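Local coordinates for SAS-6 (Leishmania major, PDB 4CKM), which probably self-assembles, through the N-terminal head domain described here, into the hub of the cartwheel on which centrioles and basal bodies are built, at residues A[97-105]-A[112-120]; A[37-45]-A[119-130]. All coordinates share one frame; numbering follows the deposited sequence.

The two contacts illustrate how one helix can serve two different neighbours. Helix 117-130 enters both, and the segments share Pro-119 and Arg-120, although the centres of the contacts lie about 16 Å apart. Contact 1, toward the edge of the domain, joins the start of the helix and the loop before it to the turn after strand 88-98 and to helix 102-109; its chemistry is aromatic, with one direct hydrogen bond. Contact 2 lies nearer the centre of the chain and seats the helix from Pro-119 onward on strand 39-50 through aliphatic side chains, with water-mediated links along its outer margin. Each combines buried and more exposed residues.

Contact 1 of 2, residues A[97-105]-A[112-120]; sequences LLEDDYNAF and LVDFHGFPR
Leu-97, near the end of its strand, meets two phenylalanines of 112-120. Its CD2 lies 3.8 Å from CE2 of Phe-118, the two side chains crossing at about a right angle, while its carbonyl O sits in the plane of the Phe-115 ring, 3.5 Å from CZ. Glu-99 then lies over one face of that ring: its CB is 3.9 Å from the centroid and almost on the ring normal, a CH-pi contact, and its carboxylate continues past CD2 with its plane turned little from that of the ring. Arg-77 and Val-79 of strand 76-85 also touch Phe-115.

Tyr-102 combines the polar and the aromatic parts of the contact. With CG trans to the backbone N (chi1 -175°), the ring reaches across to the loop, and OH donates to Val-113 O over 2.7 Å, approaching from above the carbonyl plane. Phe-115 turns its edge to the Tyr-102 face in an offset edge-to-face pair, centroids 5.4 Å apart and planes at 73°; CA of Phe-115 adds a CH-pi contact over a face of the same ring. CB of Phe-118 approaches obliquely near CE1.

One helical turn on, Phe-105 directs its edge at the face of Phe-118, a T-shaped pair with centroids 5.3 Å apart and planes at 83°. The loop leading into helix 117-130 has its own brace: Asp-114 OD1 accepts from Gly-117 N at 2.8 Å, a capping bond. Beside it, Val-113 packs on Phe-163 of the second subunit, and Leu-112 makes backbone hydrogen bonds to that subunit. An aromatic cluster thus closes the two-helix segment inserted between strands 88-98 and 136-142 of the XRCC4-like SAS-6 head domain, next to a subunit interface consistent with the head-to-head contact of cartwheel assembly.

Contact 2 of 2, residues A[37-45]-A[119-130]; sequences PQTLLETTV and PRYLVGMLRDIA
Leu-40 and Leu-41 both reach the helix through aliphatic packing, meeting at Val-123: its CG2 lies 4.0 Å from CB of each leucine. Beyond this shared point they diverge. Leu-40 sends CD1 to Pro-119 CB, 3.9 Å away, whereas Leu-41, with CG trans to its backbone N (chi1 -172°), crosses Leu-126 and places its CD2 3.8 Å from CB of Leu-126. Farther along, Val-45 CG1 meets the methyl of Ala-130 at 3.6 Å, and Thr-43 borders the same methyl.

Two consecutive residues can face the helix because Leu-40 and Leu-41 together oppose Val-65 in a classic beta bulge. Strand 39-50, the first of this XRCC4-like head domain, pairs antiparallel with strand 57-70, and helix 117-130 packs against it; the axes of segments 39-45 and 119-130 lie at 53°.

Polar links follow the margin and run through water. One water donates to Gln-38 OE1 and accepts from Arg-120 NH2 at 2.7 Å; NH1 of this arginine bonds His-116 O, and Leu-40 CD1 lies over the guanidinium face. A second water, in the guanidinium plane of Arg-127, accepts from NH2 at 2.9 Å; its approach to Leu-40 O is unusually short and so uncertain. The bent arginine chain slides past Leu-41.

Contact 1 of 2, residues A[97-105]-A[112-120]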
ATOM      1  N   LEU A  97      12.590  16.757  -0.308  1.00 39.07           N
ATOM      2  CA  LEU A  97      12.355  16.273   1.029  1.00 40.18           C
ATOM      3  C   LEU A  97      13.417  16.806   1.999  1.00 36.00           C
ATOM      4  O   LEU A  97      14.611  16.543   1.855  1.00 31.66           O
ATOM      5  CB  LEU A  97      12.326  14.761   0.988  1.00 42.70           C
ATOM      6  CG  LEU A  97      12.056  14.058   2.312  1.00 49.80           C
ATOM      7  CD1 LEU A  97      10.755  14.502   2.989  1.00 51.22           C
ATOM      8  CD2 LEU A  97      12.069  12.564   2.037  1.00 51.19           C
ATOM      9  N   LEU A  98      12.974  17.587   2.970  1.00 38.10           N
ATOM     10  CA  LEU A  98      13.887  18.163   3.982  1.00 38.94           C
ATOM     11  C   LEU A  98      14.055  17.199   5.157  1.00 36.00           C
ATOM     12  O   LEU A  98      13.079  16.597   5.614  1.00 35.97           O
ATOM     13  CB  LEU A  98      13.342  19.495   4.500  1.00 43.24           C
ATOM     14  CG  LEU A  98      12.948  20.607   3.513  1.00 47.93           C
ATOM     15  CD1 LEU A  98      12.583  21.901   4.248  1.00 47.76           C
ATOM     16  CD2 LEU A  98      14.080  20.880   2.547  1.00 48.48           C
ATOM     17  N   GLU A  99      15.274  17.061   5.655  1.00 34.55           N
ATOM     18  CA  GLU A  99      15.521  16.275   6.871  1.00 38.00           C
ATOM     19  C   GLU A  99      14.615  16.660   8.045  1.00 41.95           C
ATOM     20  O   GLU A  99      14.202  15.813   8.800  1.00 46.87           O
ATOM     21  CB  GLU A  99      16.964  16.400   7.272  1.00 39.94           C
ATOM     22  CG  GLU A  99      17.316  15.585   8.491  1.00 44.75           C
ATOM     23  CD  GLU A  99      18.784  15.236   8.548  1.00 48.06           C
ATOM     24  OE1 GLU A  99      19.614  15.989   7.996  1.00 49.06           O
ATOM     25  OE2 GLU A  99      19.113  14.190   9.153  1.00 55.08           O
ATOM     26  N   ASP A 100      14.292  17.940   8.166  1.00 47.19           N
ATOM     27  CA  ASP A 100      13.319  18.452   9.142  1.00 50.97           C
ATOM     28  C   ASP A 100      12.006  17.732   9.165  1.00 48.65           C
ATOM     29  O   ASP A 100      11.418  17.591  10.217  1.00 49.76           O
ATOM     30  CB  ASP A 100      12.962  19.908   8.818  1.00 54.31           C
ATOM     31  CG  ASP A 100      14.057  20.841   9.141  1.00 62.04           C
ATOM     32  OD1 ASP A 100      15.078  20.371   9.698  1.00 61.53           O
ATOM     33  OD2 ASP A 100      13.904  22.043   8.824  1.00 78.37           O
ATOM     34  N   ASP A 101      11.505  17.367   7.994  1.00 45.47           N
ATOM     35  CA  ASP A 101      10.235  16.689   7.902  1.00 44.53           C
ATOM     36  C   ASP A 101      10.362  15.169   7.829  1.00 40.87           C
ATOM     37  O   ASP A 101       9.367  14.483   7.647  1.00 42.24           O
ATOM     38  CB  ASP A 101       9.519  17.194   6.674  1.00 48.32           C
ATOM     39  CG  ASP A 101       9.361  18.679   6.694  1.00 54.75           C
ATOM     40  OD1 ASP A 101       8.744  19.162   7.651  1.00 62.48           O
ATOM     41  OD2 ASP A 101       9.865  19.367   5.777  1.00 61.39           O
ATOM     42  N   TYR A 102      11.568  14.629   7.952  1.00 37.60           N
ATOM     43  CA  TYR A 102      11.744  13.220   7.638  1.00 38.66           C
ATOM     44  C   TYR A 102      11.029  12.313   8.624  1.00 39.32           C
ATOM     45  O   TYR A 102      10.396  11.340   8.224  1.00 40.16           O
ATOM     46  CB  TYR A 102      13.204  12.810   7.550  1.00 35.64           C
ATOM     47  CG  TYR A 102      13.346  11.357   7.106  1.00 37.28           C
ATOM     48  CD1 TYR A 102      12.916  10.956   5.843  1.00 34.95           C
ATOM     49  CD2 TYR A 102      13.886  10.383   7.956  1.00 35.12           C
ATOM     50  CE1 TYR A 102      13.055   9.642   5.418  1.00 35.47           C
ATOM     51  CE2 TYR A 102      14.014   9.070   7.544  1.00 35.87           C
ATOM     52  CZ  TYR A 102      13.589   8.707   6.264  1.00 36.63           C
ATOM     53  OH  TYR A 102      13.696   7.413   5.834  1.00 33.19           O
ATOM     54  N   ASN A 103      11.104  12.641   9.903  1.00 39.79           N
ATOM     55  CA  ASN A 103      10.482  11.809  10.913  1.00 43.28           C
ATOM     56  C   ASN A 103       9.014  11.595  10.710  1.00 41.00           C
ATOM     57  O   ASN A 103       8.527  10.469  10.840  1.00 41.78           O
ATOM     58  CB  ASN A 103      10.770  12.346  12.302  1.00 45.90           C
ATOM     59  CG  ASN A 103      12.210  12.126  12.689  1.00 50.83           C
ATOM     60  OD1 ASN A 103      12.871  11.208  12.183  1.00 60.68           O
ATOM     61  ND2 ASN A 103      12.712  12.957  13.573  1.00 56.59           N
ATOM     62  N   ALA A 104       8.300  12.654  10.388  1.00 39.18           N
ATOM     63  CA  ALA A 104       6.887  12.501  10.042  1.00 39.87           C
ATOM     64  C   ALA A 104       6.692  11.625   8.806  1.00 38.64           C
ATOM     65  O   ALA A 104       5.763  10.835   8.728  1.00 40.77           O
ATOM     66  CB  ALA A 104       6.267  13.863   9.801  1.00 40.68           C
ATOM     67  N   PHE A 105       7.578  11.805   7.835  1.00 38.48           N
ATOM     68  CA  PHE A 105       7.467  11.185   6.513  1.00 38.07           C
ATOM     69  C   PHE A 105       7.747   9.691   6.710  1.00 36.34           C
ATOM     70  O   PHE A 105       7.027   8.832   6.214  1.00 35.67           O
ATOM     71  CB  PHE A 105       8.475  11.900   5.582  1.00 35.21           C
ATOM     72  CG  PHE A 105       8.687  11.261   4.234  1.00 34.60           C
ATOM     73  CD1 PHE A 105       7.899  11.614   3.146  1.00 36.38           C
ATOM     74  CD2 PHE A 105       9.754  10.386   4.022  1.00 33.49           C
ATOM     75  CE1 PHE A 105       8.123  11.056   1.888  1.00 34.22           C
ATOM     76  CE2 PHE A 105       9.989   9.824   2.769  1.00 33.36           C
ATOM     77  CZ  PHE A 105       9.171  10.169   1.699  1.00 33.41           C
ATOM     78  N   LEU A 112      11.981   2.094   7.429  1.00 37.44           N
ATOM     79  CA  LEU A 112      12.926   1.620   8.421  1.00 41.25           C
ATOM     80  C   LEU A 112      14.267   2.322   8.300  1.00 43.08           C
ATOM     81  O   LEU A 112      15.012   2.385   9.265  1.00 54.71           O
ATOM     82  CB  LEU A 112      13.118   0.114   8.296  1.00 42.55           C
ATOM     83  CG  LEU A 112      11.867  -0.713   8.631  1.00 45.84           C
ATOM     84  CD1 LEU A 112      12.191  -2.183   8.494  1.00 48.39           C
ATOM     85  CD2 LEU A 112      11.341  -0.446  10.035  1.00 49.92           C
ATOM     86  N   VAL A 113      14.555   2.883   7.141  1.00 37.78           N
ATOM     87  CA  VAL A 113      15.817   3.558   6.910  1.00 36.97           C
ATOM     88  C   VAL A 113      15.806   5.006   7.400  1.00 36.93           C
ATOM     89  O   VAL A 113      14.748   5.626   7.512  1.00 36.24           O
ATOM     90  CB  VAL A 113      16.179   3.554   5.416  1.00 36.40           C
ATOM     91  CG1 VAL A 113      16.477   2.137   4.973  1.00 36.93           C
ATOM     92  CG2 VAL A 113      15.074   4.164   4.565  1.00 34.69           C
ATOM     93  N   ASP A 114      16.995   5.536   7.670  1.00 35.39           N
ATOM     94  CA  ASP A 114      17.135   6.912   8.122  1.00 35.15           C
ATOM     95  C   ASP A 114      17.290   7.825   6.910  1.00 36.95           C
ATOM     96  O   ASP A 114      17.225   7.368   5.762  1.00 32.01           O
ATOM     97  CB  ASP A 114      18.322   7.043   9.080  1.00 36.08           C
ATOM     98  CG  ASP A 114      19.633   6.718   8.427  1.00 39.02           C
ATOM     99  OD1 ASP A 114      19.723   6.667   7.192  1.00 40.39           O
ATOM    100  OD2 ASP A 114      20.597   6.484   9.168  1.00 47.84           O
ATOM    101  N   PHE A 115      17.499   9.116   7.158  1.00 37.99           N
ATOM    102  CA  PHE A 115      17.488  10.085   6.076  1.00 36.44           C
ATOM    103  C   PHE A 115      18.609   9.886   5.067  1.00 36.61           C
ATOM    104  O   PHE A 115      18.417  10.122   3.881  1.00 37.69           O
ATOM    105  CB  PHE A 115      17.553  11.483   6.637  1.00 36.32           C
ATOM    106  CG  PHE A 115      17.290  12.543   5.626  1.00 34.99           C
ATOM    107  CD1 PHE A 115      16.015  12.747   5.151  1.00 36.81           C
ATOM    108  CD2 PHE A 115      18.302  13.326   5.155  1.00 34.42           C
ATOM    109  CE1 PHE A 115      15.751  13.726   4.226  1.00 35.36           C
ATOM    110  CE2 PHE A 115      18.039  14.305   4.227  1.00 34.04           C
ATOM    111  CZ  PHE A 115      16.769  14.511   3.772  1.00 33.00           C
ATOM    112  N   HIS A 116      19.767   9.455   5.530  1.00 36.29           N
ATOM    113  CA  HIS A 116      20.872   9.119   4.631  1.00 40.06           C
ATOM    114  C   HIS A 116      20.533   7.890   3.767  1.00 40.25           C
ATOM    115  O   HIS A 116      20.832   7.854   2.558  1.00 40.11           O
ATOM    116  CB  HIS A 116      22.146   8.844   5.449  1.00 44.14           C
ATOM    117  CG  HIS A 116      23.327   8.427   4.619  1.00 52.57           C
ATOM    118  ND1 HIS A 116      24.172   9.335   4.005  1.00 54.49           N
ATOM    119  CD2 HIS A 116      23.798   7.198   4.287  1.00 54.65           C
ATOM    120  CE1 HIS A 116      25.106   8.686   3.330  1.00 53.80           C
ATOM    121  NE2 HIS A 116      24.904   7.388   3.489  1.00 56.57           N
ATOM    122  N   GLY A 117      19.927   6.882   4.400  1.00 36.83           N
ATOM    123  CA  GLY A 117      19.580   5.647   3.735  1.00 35.67           C
ATOM    124  C   GLY A 117      18.462   5.820   2.730  1.00 37.84           C
ATOM    125  O   GLY A 117      18.438   5.141   1.701  1.00 36.43           O
ATOM    126  N   PHE A 118      17.554   6.758   2.991  1.00 37.16           N
ATOM    127  CA  PHE A 118      16.346   6.847   2.186  1.00 37.50           C
ATOM    128  C   PHE A 118      16.586   7.012   0.670  1.00 39.29           C
ATOM    129  O   PHE A 118      16.032   6.257  -0.122  1.00 36.97           O
ATOM    130  CB  PHE A 118      15.394   7.923   2.690  1.00 36.55           C
ATOM    131  CG  PHE A 118      14.260   8.156   1.765  1.00 34.57           C
ATOM    132  CD1 PHE A 118      13.270   7.195   1.629  1.00 35.35           C
ATOM    133  CD2 PHE A 118      14.231   9.275   0.946  1.00 36.40           C
ATOM    134  CE1 PHE A 118      12.231   7.368   0.729  1.00 36.16           C
ATOM    135  CE2 PHE A 118      13.183   9.468   0.046  1.00 35.74           C
ATOM    136  CZ  PHE A 118      12.182   8.515  -0.056  1.00 36.48           C
ATOM    137  N   PRO A 119      17.383   8.011   0.264  1.00 42.26           N
ATOM    138  CA  PRO A 119      17.639   8.176  -1.161  1.00 40.51           C
ATOM    139  C   PRO A 119      18.429   7.033  -1.763  1.00 39.57           C
ATOM    140  O   PRO A 119      18.222   6.710  -2.917  1.00 42.35           O
ATOM    141  CB  PRO A 119      18.428   9.488  -1.239  1.00 40.73           C
ATOM    142  CG  PRO A 119      19.034   9.649   0.113  1.00 42.64           C
ATOM    143  CD  PRO A 119      18.044   9.055   1.068  1.00 42.68           C
ATOM    144  N   ARG A 120      19.300   6.403  -0.999  1.00 39.87           N
ATOM    145  CA  ARG A 120      20.010   5.224  -1.504  1.00 42.01           C
ATOM    146  C   ARG A 120      19.068   4.057  -1.838  1.00 41.11           C
ATOM    147  O   ARG A 120      19.218   3.384  -2.863  1.00 40.13           O
ATOM    148  CB  ARG A 120      21.057   4.760  -0.499  1.00 46.23           C
ATOM    149  CG  ARG A 120      22.413   5.435  -0.652  1.00 53.77           C
ATOM    150  CD  ARG A 120      22.661   6.567   0.328  1.00 57.58           C
ATOM    151  NE  ARG A 120      23.746   7.443  -0.131  1.00 62.79           N
ATOM    152  CZ  ARG A 120      23.865   8.739   0.167  1.00 62.67           C
ATOM    153  NH1 ARG A 120      22.976   9.352   0.950  1.00 64.38           N
ATOM    154  NH2 ARG A 120      24.880   9.437  -0.330  1.00 63.99           N
TER

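Contact 2 of 2, residues A[37-45]-A[119-130]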
ATOM      1  N   PRO A  37      27.080  18.390  -2.894  1.00 88.37           N
ATOM      2  CA  PRO A  37      25.697  18.278  -3.391  1.00 87.60           C
ATOM      3  C   PRO A  37      25.586  17.273  -4.540  1.00 83.72           C
ATOM      4  O   PRO A  37      25.562  17.682  -5.703  1.00 86.34           O
ATOM      5  CB  PRO A  37      25.390  19.697  -3.887  1.00 84.57           C
ATOM      6  CG  PRO A  37      26.711  20.209  -4.355  1.00 86.37           C
ATOM      7  CD  PRO A  37      27.792  19.507  -3.554  1.00 87.00           C
ATOM      8  N   GLN A  38      25.481  15.982  -4.218  1.00 71.18           N
ATOM      9  CA  GLN A  38      25.724  14.944  -5.219  1.00 63.22           C
ATOM     10  C   GLN A  38      24.510  14.286  -5.898  1.00 53.96           C
ATOM     11  O   GLN A  38      23.512  13.935  -5.274  1.00 46.47           O
ATOM     12  CB  GLN A  38      26.663  13.877  -4.674  1.00 64.59           C
ATOM     13  CG  GLN A  38      26.225  13.221  -3.390  1.00 70.22           C
ATOM     14  CD  GLN A  38      27.021  11.964  -3.117  1.00 76.70           C
ATOM     15  OE1 GLN A  38      26.813  11.286  -2.114  1.00 83.62           O
ATOM     16  NE2 GLN A  38      27.929  11.638  -4.021  1.00 80.12           N
ATOM     17  N   THR A  39      24.637  14.132  -7.212  1.00 49.55           N
ATOM     18  CA  THR A  39      23.661  13.431  -8.018  1.00 46.45           C
ATOM     19  C   THR A  39      23.854  11.936  -7.849  1.00 42.05           C
ATOM     20  O   THR A  39      24.928  11.423  -8.115  1.00 41.69           O
ATOM     21  CB  THR A  39      23.793  13.831  -9.480  1.00 44.31           C
ATOM     22  OG1 THR A  39      23.551  15.239  -9.587  1.00 47.72           O
ATOM     23  CG2 THR A  39      22.777  13.101 -10.323  1.00 47.88           C
ATOM     24  N   LEU A  40      22.823  11.250  -7.363  1.00 38.19           N
ATOM     25  CA  LEU A  40      22.916   9.815  -7.112  1.00 38.47           C
ATOM     26  C   LEU A  40      22.333   9.011  -8.273  1.00 36.30           C
ATOM     27  O   LEU A  40      22.562   7.829  -8.354  1.00 37.99           O
ATOM     28  CB  LEU A  40      22.176   9.436  -5.836  1.00 38.96           C
ATOM     29  CG  LEU A  40      22.623  10.085  -4.527  1.00 41.36           C
ATOM     30  CD1 LEU A  40      21.736   9.606  -3.386  1.00 42.92           C
ATOM     31  CD2 LEU A  40      24.069   9.761  -4.221  1.00 40.84           C
ATOM     32  N   LEU A  41      21.556   9.648  -9.142  1.00 35.81           N
ATOM     33  CA  LEU A  41      20.899   8.954 -10.221  1.00 36.35           C
ATOM     34  C   LEU A  41      20.379   9.928 -11.205  1.00 36.95           C
ATOM     35  O   LEU A  41      19.719  10.890 -10.839  1.00 37.01           O
ATOM     36  CB  LEU A  41      19.724   8.116  -9.735  1.00 39.49           C
ATOM     37  CG  LEU A  41      19.138   7.226 -10.846  1.00 39.84           C
ATOM     38  CD1 LEU A  41      20.071   6.068 -11.160  1.00 39.08           C
ATOM     39  CD2 LEU A  41      17.766   6.695 -10.467  1.00 41.14           C
ATOM     40  N   GLU A  42      20.686   9.660 -12.468  1.00 38.96           N
ATOM     41  CA  GLU A  42      20.168  10.404 -13.583  1.00 42.25           C
ATOM     42  C   GLU A  42      20.004   9.364 -14.687  1.00 44.37           C
ATOM     43  O   GLU A  42      20.985   8.840 -15.198  1.00 43.46           O
ATOM     44  CB  GLU A  42      21.166  11.485 -13.974  1.00 45.88           C
ATOM     45  CG  GLU A  42      20.704  12.346 -15.137  1.00 52.34           C
ATOM     46  CD  GLU A  42      21.461  13.663 -15.244  1.00 58.47           C
ATOM     47  OE1 GLU A  42      22.510  13.834 -14.581  1.00 62.15           O
ATOM     48  OE2 GLU A  42      20.992  14.543 -15.992  1.00 66.08           O
ATOM     49  N   THR A  43      18.772   9.012 -15.018  1.00 43.52           N
ATOM     50  CA  THR A  43      18.549   7.898 -15.918  1.00 41.25           C
ATOM     51  C   THR A  43      17.181   7.991 -16.537  1.00 42.75           C
ATOM     52  O   THR A  43      16.468   8.988 -16.341  1.00 42.57           O
ATOM     53  CB  THR A  43      18.758   6.542 -15.196  1.00 43.44           C
ATOM     54  OG1 THR A  43      18.812   5.492 -16.153  1.00 45.73           O
ATOM     55  CG2 THR A  43      17.653   6.226 -14.198  1.00 43.38           C
ATOM     56  N   THR A  44      16.832   6.973 -17.318  1.00 40.65           N
ATOM     57  CA  THR A  44      15.539   6.919 -17.978  1.00 38.59           C
ATOM     58  C   THR A  44      14.833   5.665 -17.551  1.00 36.34           C
ATOM     59  O   THR A  44      15.461   4.633 -17.323  1.00 36.38           O
ATOM     60  CB  THR A  44      15.702   6.997 -19.492  1.00 43.06           C
ATOM     61  OG1 THR A  44      16.267   8.276 -19.791  1.00 47.56           O
ATOM     62  CG2 THR A  44      14.347   6.903 -20.213  1.00 43.03           C
ATOM     63  N   VAL A  45      13.528   5.770 -17.344  1.00 34.63           N
ATOM     64  CA  VAL A  45      12.750   4.624 -16.886  1.00 34.32           C
ATOM     65  C   VAL A  45      11.418   4.658 -17.572  1.00 32.73           C
ATOM     66  O   VAL A  45      10.921   5.731 -17.902  1.00 30.88           O
ATOM     67  CB  VAL A  45      12.500   4.631 -15.363  1.00 35.55           C
ATOM     68  CG1 VAL A  45      13.749   4.256 -14.624  1.00 36.92           C
ATOM     69  CG2 VAL A  45      12.021   6.000 -14.899  1.00 37.80           C
ATOM     70  N   PRO A 119      17.383   8.011   0.264  1.00 42.26           N
ATOM     71  CA  PRO A 119      17.639   8.176  -1.161  1.00 40.51           C
ATOM     72  C   PRO A 119      18.429   7.033  -1.763  1.00 39.57           C
ATOM     73  O   PRO A 119      18.222   6.710  -2.917  1.00 42.35           O
ATOM     74  CB  PRO A 119      18.428   9.488  -1.239  1.00 40.73           C
ATOM     75  CG  PRO A 119      19.034   9.649   0.113  1.00 42.64           C
ATOM     76  CD  PRO A 119      18.044   9.055   1.068  1.00 42.68           C
ATOM     77  N   ARG A 120      19.300   6.403  -0.999  1.00 39.87           N
ATOM     78  CA  ARG A 120      20.010   5.224  -1.504  1.00 42.01           C
ATOM     79  C   ARG A 120      19.068   4.057  -1.838  1.00 41.11           C
ATOM     80  O   ARG A 120      19.218   3.384  -2.863  1.00 40.13           O
ATOM     81  CB  ARG A 120      21.057   4.760  -0.499  1.00 46.23           C
ATOM     82  CG  ARG A 120      22.413   5.435  -0.652  1.00 53.77           C
ATOM     83  CD  ARG A 120      22.661   6.567   0.328  1.00 57.58           C
ATOM     84  NE  ARG A 120      23.746   7.443  -0.131  1.00 62.79           N
ATOM     85  CZ  ARG A 120      23.865   8.739   0.167  1.00 62.67           C
ATOM     86  NH1 ARG A 120      22.976   9.352   0.950  1.00 64.38           N
ATOM     87  NH2 ARG A 120      24.880   9.437  -0.330  1.00 63.99           N
ATOM     88  N   TYR A 121      18.113   3.825  -0.954  1.00 39.12           N
ATOM     89  CA  TYR A 121      17.124   2.779  -1.121  1.00 42.91           C
ATOM     90  C   TYR A 121      16.294   3.069  -2.358  1.00 40.79           C
ATOM     91  O   TYR A 121      16.045   2.204  -3.190  1.00 41.06           O
ATOM     92  CB  TYR A 121      16.269   2.685   0.159  1.00 48.82           C
ATOM     93  CG  TYR A 121      14.812   2.264   0.004  1.00 56.08           C
ATOM     94  CD1 TYR A 121      14.476   0.996  -0.480  1.00 57.74           C
ATOM     95  CD2 TYR A 121      13.758   3.122   0.402  1.00 58.54           C
ATOM     96  CE1 TYR A 121      13.144   0.602  -0.593  1.00 60.28           C
ATOM     97  CE2 TYR A 121      12.430   2.740   0.281  1.00 57.29           C
ATOM     98  CZ  TYR A 121      12.131   1.477  -0.209  1.00 58.51           C
ATOM     99  OH  TYR A 121      10.838   1.059  -0.328  1.00 56.96           O
ATOM    100  N   LEU A 122      15.898   4.314  -2.500  1.00 40.19           N
ATOM    101  CA  LEU A 122      15.055   4.697  -3.594  1.00 38.90           C
ATOM    102  C   LEU A 122      15.810   4.490  -4.895  1.00 38.71           C
ATOM    103  O   LEU A 122      15.281   3.931  -5.858  1.00 38.55           O
ATOM    104  CB  LEU A 122      14.673   6.157  -3.438  1.00 41.56           C
ATOM    105  CG  LEU A 122      13.570   6.671  -4.342  1.00 43.41           C
ATOM    106  CD1 LEU A 122      12.268   5.926  -4.070  1.00 45.73           C
ATOM    107  CD2 LEU A 122      13.420   8.156  -4.100  1.00 43.91           C
ATOM    108  N   VAL A 123      17.056   4.937  -4.907  1.00 35.44           N
ATOM    109  CA  VAL A 123      17.906   4.805  -6.082  1.00 38.27           C
ATOM    110  C   VAL A 123      18.140   3.329  -6.489  1.00 37.90           C
ATOM    111  O   VAL A 123      18.129   3.002  -7.669  1.00 36.60           O
ATOM    112  CB  VAL A 123      19.230   5.574  -5.867  1.00 38.49           C
ATOM    113  CG1 VAL A 123      20.308   5.176  -6.859  1.00 37.59           C
ATOM    114  CG2 VAL A 123      18.960   7.070  -5.970  1.00 39.80           C
ATOM    115  N   GLY A 124      18.341   2.452  -5.518  1.00 35.70           N
ATOM    116  CA  GLY A 124      18.514   1.044  -5.807  1.00 37.24           C
ATOM    117  C   GLY A 124      17.331   0.501  -6.593  1.00 38.24           C
ATOM    118  O   GLY A 124      17.513  -0.158  -7.609  1.00 39.94           O
ATOM    119  N   MET A 125      16.122   0.815  -6.130  1.00 37.46           N
ATOM    120  CA  MET A 125      14.918   0.422  -6.816  1.00 36.02           C
ATOM    121  C   MET A 125      14.823   1.030  -8.197  1.00 35.97           C
ATOM    122  O   MET A 125      14.496   0.340  -9.162  1.00 37.30           O
ATOM    123  CB  MET A 125      13.682   0.838  -6.025  1.00 38.32           C
ATOM    124  CG  MET A 125      13.527   0.130  -4.700  1.00 40.97           C
ATOM    125  SD  MET A 125      11.845   0.224  -4.026  1.00 44.65           S
ATOM    126  CE  MET A 125      11.706   1.985  -3.796  1.00 43.05           C
ATOM    127  N   LEU A 126      15.066   2.326  -8.303  1.00 35.17           N
ATOM    128  CA  LEU A 126      14.842   2.982  -9.576  1.00 36.52           C
ATOM    129  C   LEU A 126      15.862   2.502 -10.590  1.00 40.18           C
ATOM    130  O   LEU A 126      15.513   2.265 -11.743  1.00 40.99           O
ATOM    131  CB  LEU A 126      14.879   4.497  -9.445  1.00 35.27           C
ATOM    132  CG  LEU A 126      13.745   5.103  -8.626  1.00 35.85           C
ATOM    133  CD1 LEU A 126      14.021   6.551  -8.274  1.00 38.67           C
ATOM    134  CD2 LEU A 126      12.440   5.020  -9.380  1.00 36.75           C
ATOM    135  N   ARG A 127      17.103   2.322 -10.148  1.00 40.80           N
ATOM    136  CA  ARG A 127      18.177   1.873 -11.034  1.00 43.55           C
ATOM    137  C   ARG A 127      17.905   0.457 -11.541  1.00 41.68           C
ATOM    138  O   ARG A 127      18.163   0.165 -12.695  1.00 40.07           O
ATOM    139  CB  ARG A 127      19.550   1.987 -10.342  1.00 46.03           C
ATOM    140  CG  ARG A 127      20.674   1.188 -10.984  1.00 52.90           C
ATOM    141  CD  ARG A 127      22.025   1.900 -10.989  1.00 57.90           C
ATOM    142  NE  ARG A 127      22.426   2.431  -9.682  1.00 61.19           N
ATOM    143  CZ  ARG A 127      22.799   3.690  -9.442  1.00 62.73           C
ATOM    144  NH1 ARG A 127      22.845   4.606 -10.414  1.00 64.92           N
ATOM    145  NH2 ARG A 127      23.145   4.038  -8.211  1.00 63.66           N
ATOM    146  N   ASP A 128      17.370  -0.412 -10.695  1.00 41.44           N
ATOM    147  CA  ASP A 128      17.034  -1.755 -11.140  1.00 44.36           C
ATOM    148  C   ASP A 128      15.910  -1.763 -12.172  1.00 44.22           C
ATOM    149  O   ASP A 128      15.922  -2.530 -13.126  1.00 45.31           O
ATOM    150  CB  ASP A 128      16.705  -2.647  -9.949  1.00 47.96           C
ATOM    151  CG  ASP A 128      17.920  -2.871  -9.040  1.00 54.23           C
ATOM    152  OD1 ASP A 128      19.070  -2.733  -9.519  1.00 57.36           O
ATOM    153  OD2 ASP A 128      17.732  -3.179  -7.838  1.00 61.18           O
ATOM    154  N   ILE A 129      14.953  -0.873 -12.007  1.00 42.28           N
ATOM    155  CA  ILE A 129      13.892  -0.750 -12.981  1.00 40.70           C
ATOM    156  C   ILE A 129      14.434  -0.219 -14.312  1.00 42.11           C
ATOM    157  O   ILE A 129      14.057  -0.693 -15.377  1.00 43.28           O
ATOM    158  CB  ILE A 129      12.777   0.151 -12.444  1.00 37.04           C
ATOM    159  CG1 ILE A 129      12.098  -0.527 -11.264  1.00 36.51           C
ATOM    160  CG2 ILE A 129      11.764   0.465 -13.534  1.00 39.69           C
ATOM    161  CD1 ILE A 129      11.162   0.384 -10.504  1.00 37.54           C
ATOM    162  N   ALA A 130      15.293   0.784 -14.246  1.00 43.86           N
ATOM    163  CA  ALA A 130      15.954   1.315 -15.434  1.00 45.68           C
ATOM    164  C   ALA A 130      16.739   0.231 -16.163  1.00 46.70           C
ATOM    165  O   ALA A 130      16.684   0.146 -17.373  1.00 47.31           O
ATOM    166  CB  ALA A 130      16.881   2.448 -15.053  1.00 45.76           C
TER
HETATM  167  O   HOH W   1      24.382  12.097  -0.740  1.00 61.08           O
HETATM  168  O   HOH W   2      23.885   6.444  -6.768  1.00 48.28           O